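Local coordinates for cell division protein FtsZ 1 (PDB 2VAP) that binds GTP, probably hydrolyses it, and is thought to polymerise into the ring that forms at the future site of cell division, at residues 36-41 / 121-126; 117-122 / 148-153; 59-64 / 222-227; 229-234 / 321-326. One frame throughout, in Å; residues are numbered along the deposited sequence.

Contact 1. Residues 36-41 / 121-126; sequences TKAKIT and DSDMVF
I40 and T41 pair with M124 and V125 at the beginning of two adjacent central strands of the parallel GTPase-domain sheet. The tight part is the buried end. T41 N donates to M124 O at 3.1 Å, and F126 N donates to T41 O at 2.8 Å. On one face I40 and M124 lie side by side and point the same way. The CG2 branch of I40 meets the edge of the F126 ring, 3.8 Å from CD1. Helix 204-227 covers this face, with I226 on M124 and V223 on F126. On the other face the hydroxyls of T41 and S122 meet, OG1 to OG 2.7 Å.

The solvent side lies before the strands. There K39 O takes two amides, D123 N and M124 N. D123 sends CG beside its own backbone N (chi1 -62°), and its OD2 accepts K39 N at 2.8 Å in a nearly straight bond (169°). The extended K39 chain runs past D121 O, 3.4 Å from CD, but its NZ stays 5.5 Å from D121 OD2. The lysine therefore adds mainly aliphatic cover here. The polar hold on this side is on its backbone: the D123 carboxylate and the two amides tie K39 N and O to the neighbouring chain.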
loop_
_atom_site.group_PDB
_atom_site.type_symbol
_atom_site.label_atom_id
_atom_site.label_comp_id
_atom_site.label_asym_id
_atom_site.label_seq_id
_atom_site.Cartn_x
_atom_site.Cartn_y
_atom_site.Cartn_z
ATOM N N THR A 36 -14.587 -3.085 15.525
ATOM C CA THR A 36 -13.904 -3.804 14.446
ATOM C C THR A 36 -13.320 -2.823 13.431
ATOM O O THR A 36 -12.553 -3.215 12.548
ATOM C CB THR A 36 -14.827 -4.808 13.705
ATOM O OG1 THR A 36 -15.841 -4.100 12.982
ATOM C CG2 THR A 36 -15.471 -5.793 14.677
ATOM N N LYS A 37 -13.695 -1.552 13.565
ATOM C CA LYS A 37 -13.234 -0.493 12.670
ATOM C C LYS A 37 -11.906 0.099 13.140
ATOM O O LYS A 37 -11.438 -0.190 14.245
ATOM C CB LYS A 37 -14.289 0.615 12.559
ATOM C CG LYS A 37 -15.611 0.176 11.946
ATOM C CD LYS A 37 -16.588 1.338 11.864
ATOM C CE LYS A 37 -17.922 0.900 11.281
ATOM N NZ LYS A 37 -18.873 2.039 11.162
ATOM N N ALA A 38 -11.307 0.930 12.290
ATOM C CA ALA A 38 -10.056 1.606 12.616
ATOM C C ALA A 38 -9.998 2.995 11.997
ATOM O O ALA A 38 -10.498 3.214 10.891
ATOM C CB ALA A 38 -8.872 0.777 12.145
ATOM N N LYS A 39 -9.394 3.931 12.725
ATOM C CA LYS A 39 -9.062 5.239 12.171
ATOM C C LYS A 39 -7.809 5.073 11.320
ATOM O O LYS A 39 -6.751 4.695 11.826
ATOM C CB LYS A 39 -8.833 6.265 13.284
ATOM C CG LYS A 39 -10.096 6.661 14.035
ATOM C CD LYS A 39 -9.808 7.721 15.086
ATOM C CE LYS A 39 -11.069 8.103 15.844
ATOM N NZ LYS A 39 -10.803 9.140 16.879
ATOM N N ILE A 40 -7.945 5.332 10.021
ATOM C CA ILE A 40 -6.864 5.097 9.065
ATOM C C ILE A 40 -6.461 6.389 8.360
ATOM O O ILE A 40 -7.314 7.157 7.909
ATOM C CB ILE A 40 -7.244 4.004 8.023
ATOM C CG1 ILE A 40 -7.568 2.681 8.729
ATOM C CG2 ILE A 40 -6.123 3.809 6.990
ATOM C CD1 ILE A 40 -8.078 1.582 7.813
ATOM N N THR A 41 -5.153 6.621 8.281
ATOM C CA THR A 41 -4.606 7.758 7.551
ATOM C C THR A 41 -3.601 7.272 6.507
ATOM O O THR A 41 -2.755 6.424 6.796
ATOM C CB THR A 41 -3.946 8.779 8.510
ATOM O OG1 THR A 41 -4.897 9.184 9.502
ATOM C CG2 THR A 41 -3.464 10.011 7.754
ATOM N N ASP A 121 -3.896 9.987 16.654
ATOM C CA ASP A 121 -5.101 9.194 16.942
ATOM C C ASP A 121 -5.475 8.176 15.860
ATOM O O ASP A 121 -6.521 7.528 15.949
ATOM C CB ASP A 121 -6.303 10.095 17.283
ATOM C CG ASP A 121 -6.030 11.024 18.456
ATOM O OD1 ASP A 121 -5.392 10.590 19.440
ATOM O OD2 ASP A 121 -6.463 12.194 18.394
ATOM N N SER A 122 -4.622 8.030 14.845
ATOM C CA SER A 122 -4.794 6.971 13.850
ATOM C C SER A 122 -4.453 5.618 14.467
ATOM O O SER A 122 -3.463 5.490 15.193
ATOM C CB SER A 122 -3.909 7.211 12.623
ATOM O OG SER A 122 -4.205 8.447 11.997
ATOM N N ASP A 123 -5.286 4.618 14.186
ATOM C CA ASP A 123 -5.011 3.239 14.581
ATOM C C ASP A 123 -4.059 2.589 13.582
ATOM O O ASP A 123 -3.293 1.686 13.929
ATOM C CB ASP A 123 -6.309 2.430 14.656
ATOM C CG ASP A 123 -7.280 2.968 15.690
ATOM O OD1 ASP A 123 -6.895 3.081 16.874
ATOM O OD2 ASP A 123 -8.432 3.270 15.318
ATOM N N MET A 124 -4.122 3.059 12.337
ATOM C CA MET A 124 -3.308 2.526 11.253
ATOM C C MET A 124 -2.872 3.661 10.334
ATOM O O MET A 124 -3.674 4.532 9.990
ATOM C CB MET A 124 -4.108 1.486 10.464
ATOM C CG MET A 124 -3.285 0.623 9.526
ATOM S SD MET A 124 -4.331 -0.568 8.669
ATOM C CE MET A 124 -3.099 -1.596 7.876
ATOM N N VAL A 125 -1.598 3.657 9.954
ATOM C CA VAL A 125 -1.069 4.659 9.028
ATOM C C VAL A 125 -0.401 3.985 7.832
ATOM O O VAL A 125 0.485 3.142 7.996
ATOM C CB VAL A 125 -0.069 5.634 9.716
ATOM C CG1 VAL A 125 0.512 6.624 8.703
ATOM C CG2 VAL A 125 -0.737 6.386 10.858
ATOM N N PHE A 126 -0.850 4.354 6.635
ATOM C CA PHE A 126 -0.201 3.941 5.396
ATOM C C PHE A 126 0.753 5.039 4.940
ATOM O O PHE A 126 0.371 6.207 4.863
ATOM C CB PHE A 126 -1.238 3.673 4.302
ATOM C CG PHE A 126 -1.998 2.387 4.479
ATOM C CD1 PHE A 126 -3.095 2.322 5.332
ATOM C CD2 PHE A 126 -1.627 1.246 3.774
ATOM C CE1 PHE A 126 -3.802 1.133 5.492
ATOM C CE2 PHE A 126 -2.330 0.053 3.925
ATOM C CZ PHE A 126 -3.420 -0.002 4.783
#

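Contact 2. Residues 117-122 / 148-153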
loop_
_atom_site.group_PDB
_atom_site.type_symbol
_atom_site.label_atom_id
_atom_site.label_comp_id
_atom_site.label_asym_id
_atom_site.label_seq_id
_atom_site.Cartn_x
_atom_site.Cartn_y
_atom_site.Cartn_z
ATOM N N ALA A 117 0.771 15.769 14.210
ATOM C CA ALA A 117 -0.565 16.327 14.427
ATOM C C ALA A 117 -1.585 15.841 13.397
ATOM O O ALA A 117 -2.760 15.656 13.720
ATOM C CB ALA A 117 -0.507 17.851 14.442
ATOM N N ALA A 118 -1.126 15.628 12.165
ATOM C CA ALA A 118 -1.993 15.202 11.066
ATOM C C ALA A 118 -2.379 13.724 11.143
ATOM O O ALA A 118 -3.415 13.321 10.606
ATOM C CB ALA A 118 -1.337 15.505 9.727
ATOM N N ILE A 119 -1.546 12.925 11.806
ATOM C CA ILE A 119 -1.780 11.480 11.901
ATOM C C ILE A 119 -2.135 11.019 13.315
ATOM O O ILE A 119 -2.398 9.836 13.542
ATOM C CB ILE A 119 -0.589 10.647 11.335
ATOM C CG1 ILE A 119 0.683 10.854 12.168
ATOM C CG2 ILE A 119 -0.357 10.981 9.861
ATOM C CD1 ILE A 119 1.767 9.815 11.922
ATOM N N GLN A 120 -2.154 11.966 14.251
ATOM C CA GLN A 120 -2.517 11.706 15.644
ATOM C C GLN A 120 -3.848 10.961 15.747
ATOM O O GLN A 120 -4.794 11.258 15.013
ATOM C CB GLN A 120 -2.589 13.024 16.426
ATOM C CG GLN A 120 -2.603 12.870 17.948
ATOM C CD GLN A 120 -1.227 12.592 18.529
ATOM O OE1 GLN A 120 -0.985 11.526 19.096
ATOM N NE2 GLN A 120 -0.318 13.552 18.391
ATOM N N ASP A 121 -3.896 9.987 16.654
ATOM C CA ASP A 121 -5.101 9.194 16.942
ATOM C C ASP A 121 -5.475 8.176 15.860
ATOM O O ASP A 121 -6.521 7.528 15.949
ATOM C CB ASP A 121 -6.303 10.095 17.283
ATOM C CG ASP A 121 -6.030 11.024 18.456
ATOM O OD1 ASP A 121 -5.392 10.590 19.440
ATOM O OD2 ASP A 121 -6.463 12.194 18.394
ATOM N N SER A 122 -4.622 8.030 14.845
ATOM C CA SER A 122 -4.794 6.971 13.850
ATOM C C SER A 122 -4.453 5.618 14.467
ATOM O O SER A 122 -3.463 5.490 15.193
ATOM C CB SER A 122 -3.909 7.211 12.623
ATOM O OG SER A 122 -4.205 8.447 11.997
ATOM N N LYS A 148 4.976 5.037 14.280
ATOM C CA LYS A 148 5.283 4.023 15.289
ATOM C C LYS A 148 5.181 4.585 16.706
ATOM O O LYS A 148 4.667 3.918 17.608
ATOM C CB LYS A 148 6.675 3.425 15.059
ATOM C CG LYS A 148 6.756 2.405 13.920
ATOM C CD LYS A 148 5.877 1.173 14.159
ATOM C CE LYS A 148 6.405 0.293 15.281
ATOM N NZ LYS A 148 5.412 -0.746 15.674
ATOM N N LYS A 149 5.652 5.820 16.882
ATOM C CA LYS A 149 5.688 6.480 18.190
ATOM C C LYS A 149 4.315 6.917 18.712
ATOM O O LYS A 149 4.171 7.220 19.898
ATOM C CB LYS A 149 6.653 7.671 18.162
ATOM C CG LYS A 149 8.127 7.275 18.109
ATOM C CD LYS A 149 9.027 8.460 17.772
ATOM C CE LYS A 149 9.247 9.377 18.970
ATOM N NZ LYS A 149 10.141 10.517 18.631
ATOM N N ILE A 150 3.313 6.958 17.834
ATOM C CA ILE A 150 1.939 7.234 18.265
ATOM C C ILE A 150 1.120 5.945 18.440
ATOM O O ILE A 150 -0.087 5.993 18.695
ATOM C CB ILE A 150 1.201 8.253 17.345
ATOM C CG1 ILE A 150 1.101 7.728 15.909
ATOM C CG2 ILE A 150 1.884 9.621 17.402
ATOM C CD1 ILE A 150 -0.063 8.286 15.122
ATOM N N GLY A 151 1.791 4.802 18.301
ATOM C CA GLY A 151 1.187 3.495 18.567
ATOM C C GLY A 151 0.362 2.913 17.434
ATOM O O GLY A 151 -0.353 1.928 17.626
ATOM N N ALA A 152 0.468 3.514 16.253
ATOM C CA ALA A 152 -0.303 3.072 15.092
ATOM C C ALA A 152 0.329 1.860 14.412
ATOM O O ALA A 152 1.552 1.694 14.427
ATOM C CB ALA A 152 -0.461 4.215 14.095
ATOM N N LEU A 153 -0.518 1.010 13.831
ATOM C CA LEU A 153 -0.055 -0.039 12.930
ATOM C C LEU A 153 0.512 0.650 11.694
ATOM O O LEU A 153 -0.212 1.336 10.970
ATOM C CB LEU A 153 -1.199 -0.989 12.556
ATOM C CG LEU A 153 -0.941 -2.101 11.528
ATOM C CD1 LEU A 153 0.142 -3.077 11.985
ATOM C CD2 LEU A 153 -2.233 -2.847 11.225
HETATM O O HOH W 1 -2.783 6.577 17.614
#
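I119 O, at the end of helix 112-119, is gripped by two donors of S122. The backbone N lies 3.1 Å from I119 O and closes a type II turn from I119 to S122. The hydroxyl OG donates to I119 O at 2.8 Å, from above the carbonyl plane. Both donors come from the same face of that plane. S122 OG also meets T41 OG1 of strand 40-45.

Across the contact, I150 brings the bulk. Its CG1 sits between the backbone N and the carbonyl carbon (chi1 61°), and CD1 beyond it ends 3.2 Å from I119 O. The same CD1 lies 4.0 Å from I119 CG1, and the two isoleucine chains cross at about a right angle. The CG2 branch of I150 turns to the Q120 side chain, 3.8 Å from OE1, but Q120 is poorly ordered. A152 CB packs on S122 O at 3.4 Å.

I150 follows helix 135-149, which ends in a Schellman motif with G151 at its C-prime position. The turns after two helices thus meet beside the strands that each leads into. One water joins them, donating to S122 O at 2.7 Å and to I150 O. The direct contact is made largely by methyl groups, on the I119 side chain and on two carbonyl oxygens. The polar link between the turns runs through this water, while the donors of S122 serve its own turn.

Contact 3. Residues 59-64 / 222-227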
loop_
_atom_site.group_PDB
_atom_site.type_symbol
_atom_site.label_atom_id
_atom_site.label_comp_id
_atom_site.label_asym_id
_atom_site.label_seq_id
_atom_site.Cartn_x
_atom_site.Cartn_y
_atom_site.Cartn_z
ATOM N N GLU A 59 -11.061 9.603 -6.649
ATOM C CA GLU A 59 -11.845 8.373 -6.783
ATOM C C GLU A 59 -12.699 8.106 -5.545
ATOM O O GLU A 59 -13.733 7.438 -5.627
ATOM C CB GLU A 59 -10.933 7.175 -7.065
ATOM C CG GLU A 59 -10.324 7.163 -8.464
ATOM C CD GLU A 59 -9.332 6.028 -8.674
ATOM O OE1 GLU A 59 -8.334 6.242 -9.394
ATOM O OE2 GLU A 59 -9.545 4.925 -8.124
ATOM N N GLY A 60 -12.255 8.630 -4.404
ATOM C CA GLY A 60 -12.999 8.523 -3.156
ATOM C C GLY A 60 -12.661 7.275 -2.366
ATOM O O GLY A 60 -13.472 6.349 -2.282
ATOM N N ILE A 61 -11.460 7.253 -1.792
ATOM C CA ILE A 61 -11.041 6.167 -0.901
ATOM C C ILE A 61 -11.890 6.191 0.373
ATOM O O ILE A 61 -12.047 7.234 1.010
ATOM C CB ILE A 61 -9.511 6.214 -0.587
ATOM C CG1 ILE A 61 -9.094 5.021 0.286
ATOM C CG2 ILE A 61 -9.103 7.558 0.039
ATOM C CD1 ILE A 61 -7.598 4.739 0.299
ATOM N N GLU A 62 -12.447 5.036 0.725
ATOM C CA GLU A 62 -13.411 4.959 1.819
ATOM C C GLU A 62 -12.754 4.804 3.188
ATOM O O GLU A 62 -11.802 4.038 3.348
ATOM C CB GLU A 62 -14.418 3.830 1.573
ATOM C CG GLU A 62 -15.267 4.026 0.317
ATOM C CD GLU A 62 -16.464 3.095 0.256
ATOM O OE1 GLU A 62 -17.179 2.971 1.271
ATOM O OE2 GLU A 62 -16.697 2.497 -0.816
ATOM N N GLY A 63 -13.266 5.559 4.160
ATOM C CA GLY A 63 -12.871 5.438 5.565
ATOM C C GLY A 63 -11.424 5.752 5.901
ATOM O O GLY A 63 -10.893 5.247 6.892
ATOM N N ALA A 64 -10.785 6.586 5.082
ATOM C CA ALA A 64 -9.389 6.954 5.304
ATOM C C ALA A 64 -9.131 8.437 5.064
ATOM O O ALA A 64 -9.614 9.013 4.086
ATOM C CB ALA A 64 -8.467 6.106 4.436
ATOM N N LEU A 222 -5.883 -2.441 0.084
ATOM C CA LEU A 222 -5.570 -2.779 1.473
ATOM C C LEU A 222 -6.443 -2.016 2.468
ATOM O O LEU A 222 -6.940 -2.601 3.433
ATOM C CB LEU A 222 -4.084 -2.553 1.779
ATOM C CG LEU A 222 -3.118 -3.672 1.380
ATOM C CD1 LEU A 222 -1.686 -3.160 1.367
ATOM C CD2 LEU A 222 -3.250 -4.878 2.306
ATOM N N VAL A 223 -6.625 -0.719 2.225
ATOM C CA VAL A 223 -7.463 0.127 3.078
ATOM C C VAL A 223 -8.915 -0.357 3.073
ATOM O O VAL A 223 -9.507 -0.574 4.133
ATOM C CB VAL A 223 -7.406 1.622 2.648
ATOM C CG1 VAL A 223 -8.472 2.446 3.373
ATOM C CG2 VAL A 223 -6.028 2.205 2.909
ATOM N N GLU A 224 -9.469 -0.540 1.877
ATOM C CA GLU A 224 -10.890 -0.861 1.724
ATOM C C GLU A 224 -11.238 -2.307 2.088
ATOM O O GLU A 224 -12.409 -2.636 2.302
ATOM C CB GLU A 224 -11.391 -0.472 0.328
ATOM C CG GLU A 224 -11.384 1.046 0.107
ATOM C CD GLU A 224 -12.054 1.491 -1.182
ATOM O OE1 GLU A 224 -12.214 0.669 -2.110
ATOM O OE2 GLU A 224 -12.414 2.685 -1.268
ATOM N N LEU A 225 -10.218 -3.159 2.180
ATOM C CA LEU A 225 -10.376 -4.489 2.765
ATOM C C LEU A 225 -10.940 -4.362 4.185
ATOM O O LEU A 225 -11.749 -5.184 4.618
ATOM C CB LEU A 225 -9.033 -5.229 2.777
ATOM C CG LEU A 225 -8.967 -6.665 3.307
ATOM C CD1 LEU A 225 -9.697 -7.633 2.387
ATOM C CD2 LEU A 225 -7.519 -7.089 3.478
ATOM N N ILE A 226 -10.516 -3.310 4.885
ATOM C CA ILE A 226 -10.975 -3.013 6.241
ATOM C C ILE A 226 -12.217 -2.113 6.250
ATOM O O ILE A 226 -13.180 -2.387 6.970
ATOM C CB ILE A 226 -9.851 -2.339 7.082
ATOM C CG1 ILE A 226 -8.558 -3.162 7.015
ATOM C CG2 ILE A 226 -10.299 -2.133 8.532
ATOM C CD1 ILE A 226 -7.305 -2.401 7.414
ATOM N N THR A 227 -12.197 -1.055 5.438
ATOM C CA THR A 227 -13.160 0.050 5.574
ATOM C C THR A 227 -14.440 -0.059 4.745
ATOM O O THR A 227 -15.483 0.454 5.152
ATOM C CB THR A 227 -12.511 1.415 5.246
ATOM O OG1 THR A 227 -12.111 1.440 3.870
ATOM C CG2 THR A 227 -11.302 1.677 6.135
#
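E224 holds CG beside its backbone N (chi1 -67°), and its extended chain carries the carboxylate across to the backbone of E62. T227 has OG1 between its backbone N and carbonyl carbon (chi1 64°), which turns the hydroxyl to E62 O. The two side chains thus take both backbone polar groups of E62, its N-H and its C=O. E62 N donates to E224 OE2 at 3.1 Å, on the anti lone pair, the one away from the other oxygen. T227 OG1 donates to E62 O at 2.7 Å, from well above the carbonyl plane.

This joins the loop between helix 46-59 and strand 64-70 to the end of helix 204-227. That long helix is the central helix of the FtsZ and tubulin fold, which connects the GTPase domain to the C-terminal domain. The same helix end also packs on strands 40-45 and 124-130, and on L286 and H288 of the C-terminal domain.

Beside the polar bonds, V223 fills the apolar part. I61 reaches it with CD1, 3.9 Å from V223 CB, and the two chains cross at about a right angle. V223 CG1 touches A64 CB at 3.8 Å. G63 passes close to T227, its O lying 3.7 Å from CG2. The carboxylates of E62 and E224 are 4.3 Å apart (OE2 to OE2) with their planes 78° apart. Their repulsion may be eased by the E62 amide on E224 and by K228, which E62 touches.

Contact 4. Residues 229-234 / 321-326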
loop_
_atom_site.group_PDB
_atom_site.type_symbol
_atom_site.label_atom_id
_atom_site.label_comp_id
_atom_site.label_asym_id
_atom_site.label_seq_id
_atom_site.Cartn_x
_atom_site.Cartn_y
_atom_site.Cartn_z
ATOM N N ASP A 229 -17.780 -1.456 2.712
ATOM C CA ASP A 229 -18.870 -2.415 2.836
ATOM C C ASP A 229 -18.583 -3.595 1.913
ATOM O O ASP A 229 -18.221 -3.406 0.752
ATOM C CB ASP A 229 -20.196 -1.766 2.446
ATOM C CG ASP A 229 -21.380 -2.679 2.676
ATOM O OD1 ASP A 229 -21.863 -3.289 1.698
ATOM O OD2 ASP A 229 -21.821 -2.796 3.836
ATOM N N GLY A 230 -18.728 -4.807 2.435
ATOM C CA GLY A 230 -18.418 -5.994 1.649
ATOM C C GLY A 230 -19.330 -7.176 1.885
ATOM O O GLY A 230 -20.148 -7.175 2.813
ATOM N N LEU A 231 -19.191 -8.182 1.023
ATOM C CA LEU A 231 -19.810 -9.486 1.232
ATOM C C LEU A 231 -19.217 -10.079 2.502
ATOM O O LEU A 231 -19.935 -10.612 3.349
ATOM C CB LEU A 231 -19.533 -10.420 0.048
ATOM C CG LEU A 231 -20.229 -10.201 -1.296
ATOM C CD1 LEU A 231 -19.537 -9.122 -2.115
ATOM C CD2 LEU A 231 -20.255 -11.508 -2.071
ATOM N N ILE A 232 -17.892 -9.974 2.607
ATOM C CA ILE A 232 -17.139 -10.391 3.783
ATOM C C ILE A 232 -16.257 -9.231 4.232
ATOM O O ILE A 232 -15.300 -8.861 3.542
ATOM C CB ILE A 232 -16.260 -11.639 3.490
ATOM C CG1 ILE A 232 -17.121 -12.829 3.040
ATOM C CG2 ILE A 232 -15.375 -11.997 4.698
ATOM C CD1 ILE A 232 -18.128 -13.327 4.069
ATOM N N ASN A 233 -16.595 -8.649 5.379
ATOM C CA ASN A 233 -15.800 -7.573 5.960
ATOM C C ASN A 233 -14.725 -8.130 6.885
ATOM O O ASN A 233 -14.876 -9.223 7.436
ATOM C CB ASN A 233 -16.691 -6.581 6.713
ATOM C CG ASN A 233 -15.931 -5.346 7.189
ATOM O OD1 ASN A 233 -16.041 -4.951 8.348
ATOM N ND2 ASN A 233 -15.161 -4.732 6.292
ATOM N N VAL A 234 -13.644 -7.373 7.046
ATOM C CA VAL A 234 -12.516 -7.799 7.864
ATOM C C VAL A 234 -12.401 -6.957 9.134
ATOM O O VAL A 234 -12.500 -5.728 9.095
ATOM C CB VAL A 234 -11.184 -7.754 7.073
ATOM C CG1 VAL A 234 -10.068 -8.386 7.880
ATOM C CG2 VAL A 234 -11.327 -8.472 5.737
ATOM N N ALA A 321 -14.125 -9.760 0.731
ATOM C CA ALA A 321 -14.731 -9.669 -0.594
ATOM C C ALA A 321 -15.666 -8.468 -0.668
ATOM O O ALA A 321 -16.533 -8.297 0.190
ATOM C CB ALA A 321 -15.475 -10.954 -0.935
ATOM N N THR A 322 -15.471 -7.634 -1.688
ATOM C CA THR A 322 -16.281 -6.428 -1.877
ATOM C C THR A 322 -16.753 -6.287 -3.321
ATOM O O THR A 322 -16.157 -6.856 -4.241
ATOM C CB THR A 322 -15.510 -5.138 -1.495
ATOM O OG1 THR A 322 -14.379 -4.974 -2.362
ATOM C CG2 THR A 322 -15.049 -5.174 -0.040
ATOM N N ILE A 323 -17.824 -5.521 -3.506
ATOM C CA ILE A 323 -18.327 -5.196 -4.835
ATOM C C ILE A 323 -17.727 -3.876 -5.316
ATOM O O ILE A 323 -17.791 -2.860 -4.619
ATOM C CB ILE A 323 -19.876 -5.119 -4.860
ATOM C CG1 ILE A 323 -20.484 -6.476 -4.495
ATOM C CG2 ILE A 323 -20.380 -4.666 -6.235
ATOM C CD1 ILE A 323 -21.894 -6.399 -3.947
ATOM N N ASP A 324 -17.127 -3.909 -6.503
ATOM C CA ASP A 324 -16.663 -2.704 -7.177
ATOM C C ASP A 324 -17.621 -2.413 -8.329
ATOM O O ASP A 324 -17.721 -3.196 -9.279
ATOM C CB ASP A 324 -15.227 -2.889 -7.686
ATOM C CG ASP A 324 -14.598 -1.591 -8.189
ATOM O OD1 ASP A 324 -15.309 -0.575 -8.348
ATOM O OD2 ASP A 324 -13.372 -1.593 -8.430
ATOM N N GLU A 325 -18.325 -1.287 -8.226
ATOM C CA GLU A 325 -19.353 -0.895 -9.199
ATOM C C GLU A 325 -18.800 -0.620 -10.600
ATOM O O GLU A 325 -19.530 -0.724 -11.589
ATOM C CB GLU A 325 -20.159 0.309 -8.688
ATOM C CG GLU A 325 -19.332 1.557 -8.366
ATOM C CD GLU A 325 -20.176 2.720 -7.868
ATOM O OE1 GLU A 325 -19.792 3.881 -8.126
ATOM O OE2 GLU A 325 -21.219 2.482 -7.222
ATOM N N ASN A 326 -17.516 -0.273 -10.674
ATOM C CA ASN A 326 -16.839 -0.036 -11.948
ATOM C C ASN A 326 -16.609 -1.320 -12.745
ATOM O O ASN A 326 -16.463 -1.280 -13.969
ATOM C CB ASN A 326 -15.512 0.698 -11.726
ATOM C CG ASN A 326 -15.696 2.077 -11.107
ATOM O OD1 ASN A 326 -14.974 2.453 -10.183
ATOM N ND2 ASN A 326 -16.664 2.836 -11.613
HETATM O O HOH W 2 -19.347 -4.458 -1.404
#
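I232 and A321 form a single antiparallel bridge, a hydrogen-bonded pair, with A321 N to I232 O and I232 N to A321 O both at 3.2 Å. L231 N also reaches A321 O at 2.8 Å, but that bond is weak and bent (122°). Before it, G230 CA comes within 3.3 Å of A321 O.

The side chains add apolar contacts beside the bridge. L231 carries CG beside its backbone N (chi1 -72°). Its CD1 touches I323 CG1 at 3.7 Å, and the two chains cross at about a right angle. T322 turns its CG2 to the other segment, 3.7 Å from D229 O, while its OG1 bonds H288 NE2 of strand 284-291. On the D229 side a water bridges the two segments, donating to D229 O and accepting from I323 N at 2.8 Å. It extends the link between the chains beyond the direct bonds.

I232 also packs on W319 and L297 of the C-terminal domain. The loop after helix 204-227 thus lies against strand 316-323, an outermost strand of the mixed sheet. L231 and I232 both face A321, which is the pattern of a classic beta bulge.

In the fold
From the N terminus, segment 36-41 enters the first strand of the parallel sheet. Contact 1 closes the loop from there to 121-126. Contact 3 opens at 59-64, inside that loop, and closes only at 222-227, so contacts 1 and 3 cross. Contact 2 nests within the loop of contact 3. It closes a short loop through strand 124-130 and helix 135-149, and shares D121 and S122 with contact 1. The backbones of D123 and V125 probably hydrogen-bond to L153 of contact 2. F126 and I40 pack on V223 and T227 of contact 3. Contact 4 follows in series, closing the span from 229-234 to 321-326. It ties the loop after helix 204-227 to the C-terminal domain.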